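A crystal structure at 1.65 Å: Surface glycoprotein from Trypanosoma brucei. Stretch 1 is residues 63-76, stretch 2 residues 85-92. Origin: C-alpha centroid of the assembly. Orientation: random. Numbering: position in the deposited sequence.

Stretch 1 (63-76) PVSGNTDGSQLVVK
Stretch 2 (85-92) FTRRSPLH

Strands 72-76 and 85-90 of this trypanosome surface glycoprotein pair antiparallel (158° between N-to-C directions, axes 4.3 Å apart at closest), in the register Gln-72/Pro-90, Leu-73/Ser-89, Val-74/Arg-88, Val-75/Arg-87 and Lys-76/Thr-86; the two stretches bury 699 Å² between them. Stretch 1 opens with a type II turn from Val-64 to Asn-67, closed by Asn-67 N to Val-64 O (3.0 Å) and braced by Asn-67 ND2 (chi1 m) to Pro-63 O (2.8 Å). Gly-66 adopts phi/psi 90/-5, where a CB would jam against the preceding carbonyl. Val-64 (chi1 t) points toward stretch 2 and sets CG2 3.8 Å from Leu-91 CD2; Thr-68 (p) places CG2 3.6 Å from Leu-91 CD1.

Asp-69 (chi1 t) carries the salt bridge: its OD2 lies near the guanidinium plane of Arg-88 and accepts from Arg-88 NE (3.0 Å) and Arg-88 NH2 (3.2 Å). The extended Arg-88 side chain (m, t, t, chi4 76°) spans the distance, and Val-74 CG2 covers one guanidinium face, 3.7 Å from Arg-88 NE. A type II' turn from Asp-69 to Gln-72 follows, with Gly-70 at 68/-112, a positive phi that favours glycine, and Ser-71 at -100/1. Asp-69 N to Gln-72 O (2.8 Å) and Gln-72 N to Asp-69 O (3.1 Å) hold it. Ser-71 O accepts from Leu-91 N (3.0 Å, 168°) and from water 1 (2.8 Å), which in turn accepts from His-92 N (2.9 Å).

Gln-72 (m, m, chi3 -47°) folds its end back over stretch 2, bringing NE2 3.6 Å from Pro-90 CB and OE1 3.2 Å from Ser-89 C. Pro-90, lacking an N-H, suits the non-hydrogen-bonded position opposite it. Leu-73 N donates to Ser-89 O (2.8 Å) and Ser-89 N to Leu-73 O (3.1 Å); buried Leu-73 (t, p) packs CB 3.7 Å from CD2 of Leu-91 (m, t). Val-74 (t) lies on the sheet face of Arg-88, Thr-86 and Lys-76, its CG1 3.8 Å from Thr-86 CG2, while its N donates to Asn-67 O (2.9 Å). Val-75 (t), buried on the face of Leu-73, Ser-89 and Arg-87, repeats the paired bonds: Val-75 N to Arg-87 O (2.8 Å), Arg-87 N to Val-75 O (2.9 Å). Arg-87 (t, p, p) leads its end away, to partners elsewhere in the structure. CA-H...O contacts, Arg-88 CA to Leu-73 O (3.2 Å) and Thr-86 CA to Val-75 O (3.3 Å), supplement the ladder. Exposed Lys-76 (m, t, t, t) finishes it, CG 3.9 Å from OG1 of Thr-86 (m).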

# COMPACT_ATOMS: atom_id res chain seq x y z
N PRO A 63 -12.26 -12.34 10.89
CA PRO A 63 -11.80 -12.26 12.28
C PRO A 63 -10.36 -12.76 12.41
O PRO A 63 -9.97 -13.67 11.69
CB PRO A 63 -12.78 -13.18 13.02
CG PRO A 63 -13.25 -14.15 11.96
CD PRO A 63 -13.30 -13.36 10.69
N VAL A 64 -9.59 -12.17 13.31
CA VAL A 64 -8.23 -12.66 13.52
C VAL A 64 -8.27 -14.06 14.15
O VAL A 64 -7.55 -14.98 13.72
CB VAL A 64 -7.42 -11.68 14.38
CG1 VAL A 64 -6.16 -12.32 14.92
CG2 VAL A 64 -7.08 -10.45 13.56
N SER A 65 -9.13 -14.22 15.14
CA SER A 65 -9.30 -15.52 15.80
C SER A 65 -9.75 -16.61 14.83
O SER A 65 -10.76 -16.47 14.13
CB SER A 65 -10.31 -15.41 16.95
OG SER A 65 -10.33 -16.61 17.71
N GLY A 66 -8.97 -17.68 14.76
CA GLY A 66 -9.27 -18.78 13.87
C GLY A 66 -8.66 -18.65 12.49
O GLY A 66 -8.77 -19.57 11.67
N ASN A 67 -8.03 -17.52 12.22
CA ASN A 67 -7.41 -17.27 10.92
C ASN A 67 -5.96 -16.84 11.07
O ASN A 67 -5.44 -16.11 10.22
CB ASN A 67 -8.20 -16.21 10.13
CG ASN A 67 -9.57 -16.69 9.73
OD1 ASN A 67 -9.70 -17.67 8.97
ND2 ASN A 67 -10.61 -16.01 10.21
N THR A 68 -5.31 -17.30 12.14
CA THR A 68 -3.89 -16.99 12.34
C THR A 68 -2.98 -18.20 12.15
O THR A 68 -3.33 -19.33 12.50
CB THR A 68 -3.63 -16.41 13.75
OG1 THR A 68 -4.06 -17.34 14.74
CG2 THR A 68 -4.37 -15.11 13.94
N ASP A 69 -1.81 -17.94 11.58
CA ASP A 69 -0.74 -18.94 11.46
C ASP A 69 0.48 -18.28 12.05
O ASP A 69 1.18 -17.53 11.36
CB ASP A 69 -0.52 -19.35 10.01
CG ASP A 69 0.68 -20.27 9.83
OD1 ASP A 69 1.18 -20.83 10.82
OD2 ASP A 69 1.12 -20.44 8.67
N GLY A 70 0.71 -18.53 13.33
CA GLY A 70 1.79 -17.87 14.04
C GLY A 70 1.51 -16.39 14.17
O GLY A 70 0.58 -15.99 14.87
N SER A 71 2.30 -15.57 13.49
CA SER A 71 2.15 -14.12 13.60
C SER A 71 1.38 -13.54 12.41
O SER A 71 1.18 -12.33 12.33
CB SER A 71 3.53 -13.46 13.69
OG SER A 71 4.25 -13.63 12.48
N GLN A 72 0.96 -14.43 11.51
CA GLN A 72 0.35 -14.02 10.24
C GLN A 72 -1.14 -14.25 10.22
O GLN A 72 -1.64 -15.26 10.70
CB GLN A 72 0.98 -14.80 9.07
CG GLN A 72 2.49 -14.72 9.04
CD GLN A 72 3.00 -13.45 8.40
OE1 GLN A 72 2.55 -13.04 7.32
NE2 GLN A 72 3.98 -12.83 9.04
N LEU A 73 -1.86 -13.29 9.63
CA LEU A 73 -3.24 -13.52 9.25
C LEU A 73 -3.21 -14.31 7.95
O LEU A 73 -2.40 -14.01 7.07
CB LEU A 73 -3.98 -12.20 9.05
CG LEU A 73 -5.44 -12.24 8.60
CD1 LEU A 73 -6.36 -12.56 9.78
CD2 LEU A 73 -5.81 -10.90 8.00
N VAL A 74 -4.06 -15.33 7.85
CA VAL A 74 -4.14 -16.17 6.67
C VAL A 74 -5.44 -15.89 5.95
O VAL A 74 -6.52 -16.22 6.45
CB VAL A 74 -4.06 -17.67 7.05
CG1 VAL A 74 -4.13 -18.53 5.79
CG2 VAL A 74 -2.77 -17.95 7.81
N VAL A 75 -5.33 -15.29 4.77
CA VAL A 75 -6.52 -14.93 4.00
C VAL A 75 -6.61 -15.83 2.78
O VAL A 75 -5.79 -15.74 1.87
CB VAL A 75 -6.48 -13.45 3.58
CG1 VAL A 75 -7.73 -13.07 2.82
CG2 VAL A 75 -6.32 -12.57 4.82
N LYS A 76 -7.60 -16.72 2.78
CA LYS A 76 -7.83 -17.60 1.65
C LYS A 76 -8.89 -17.01 0.73
O LYS A 76 -10.06 -16.92 1.09
CB LYS A 76 -8.24 -18.99 2.14
CG LYS A 76 -7.20 -19.55 3.11
CD LYS A 76 -7.45 -21.00 3.49
CE LYS A 76 -6.35 -21.48 4.44
NZ LYS A 76 -6.43 -22.93 4.75
N PHE A 85 -6.19 -18.02 -4.29
CA PHE A 85 -4.86 -17.80 -3.76
C PHE A 85 -4.95 -17.43 -2.30
O PHE A 85 -6.02 -17.03 -1.81
CB PHE A 85 -4.10 -16.72 -4.56
CG PHE A 85 -4.65 -15.32 -4.44
CD1 PHE A 85 -5.70 -14.90 -5.23
CD2 PHE A 85 -4.08 -14.42 -3.56
CE1 PHE A 85 -6.20 -13.61 -5.14
CE2 PHE A 85 -4.57 -13.12 -3.46
CZ PHE A 85 -5.63 -12.72 -4.25
N THR A 86 -3.83 -17.60 -1.61
CA THR A 86 -3.72 -17.22 -0.21
C THR A 86 -2.76 -16.05 -0.03
O THR A 86 -1.69 -16.02 -0.65
CB THR A 86 -3.23 -18.40 0.66
OG1 THR A 86 -4.19 -19.47 0.59
CG2 THR A 86 -3.07 -17.99 2.13
N ARG A 87 -3.14 -15.10 0.81
CA ARG A 87 -2.19 -14.12 1.29
C ARG A 87 -2.03 -14.28 2.78
O ARG A 87 -3.02 -14.28 3.52
CB ARG A 87 -2.63 -12.69 0.97
CG ARG A 87 -1.75 -11.63 1.64
CD ARG A 87 -0.40 -11.51 0.94
NE ARG A 87 -0.57 -11.02 -0.42
CZ ARG A 87 -0.58 -9.72 -0.75
NH1 ARG A 87 -0.39 -8.79 0.18
NH2 ARG A 87 -0.78 -9.37 -2.01
N ARG A 88 -0.78 -14.45 3.20
CA ARG A 88 -0.40 -14.30 4.60
C ARG A 88 0.19 -12.91 4.81
O ARG A 88 1.04 -12.48 4.05
CB ARG A 88 0.61 -15.37 5.00
CG ARG A 88 -0.03 -16.70 5.30
CD ARG A 88 1.02 -17.77 5.55
NE ARG A 88 0.41 -18.95 6.17
CZ ARG A 88 -0.33 -19.83 5.52
NH1 ARG A 88 -0.54 -19.68 4.22
NH2 ARG A 88 -0.84 -20.88 6.15
N SER A 89 -0.28 -12.20 5.83
CA SER A 89 0.19 -10.85 6.09
C SER A 89 0.39 -10.74 7.59
O SER A 89 -0.44 -11.26 8.34
CB SER A 89 -0.82 -9.80 5.60
OG SER A 89 -0.25 -8.50 5.56
N PRO A 90 1.46 -10.06 8.03
CA PRO A 90 1.71 -10.02 9.47
C PRO A 90 0.65 -9.21 10.22
O PRO A 90 0.33 -8.11 9.78
CB PRO A 90 3.09 -9.35 9.58
CG PRO A 90 3.25 -8.61 8.31
CD PRO A 90 2.52 -9.40 7.26
N LEU A 91 0.14 -9.76 11.32
CA LEU A 91 -0.82 -9.04 12.17
C LEU A 91 -0.21 -7.78 12.76
O LEU A 91 -0.90 -6.78 12.99
CB LEU A 91 -1.31 -9.94 13.29
CG LEU A 91 -2.16 -11.11 12.82
CD1 LEU A 91 -2.31 -12.12 13.93
CD2 LEU A 91 -3.51 -10.61 12.36
N HIS A 92 1.09 -7.86 13.02
CA HIS A 92 1.83 -6.75 13.59
C HIS A 92 3.13 -6.59 12.86
O HIS A 92 3.81 -7.57 12.58
CB HIS A 92 2.09 -6.98 15.09
CG HIS A 92 3.22 -6.16 15.63
ND1 HIS A 92 4.42 -6.72 16.02
CD2 HIS A 92 3.34 -4.83 15.82
CE1 HIS A 92 5.23 -5.76 16.43
NE2 HIS A 92 4.59 -4.60 16.33
O HOH W 1 2.58 -10.31 13.60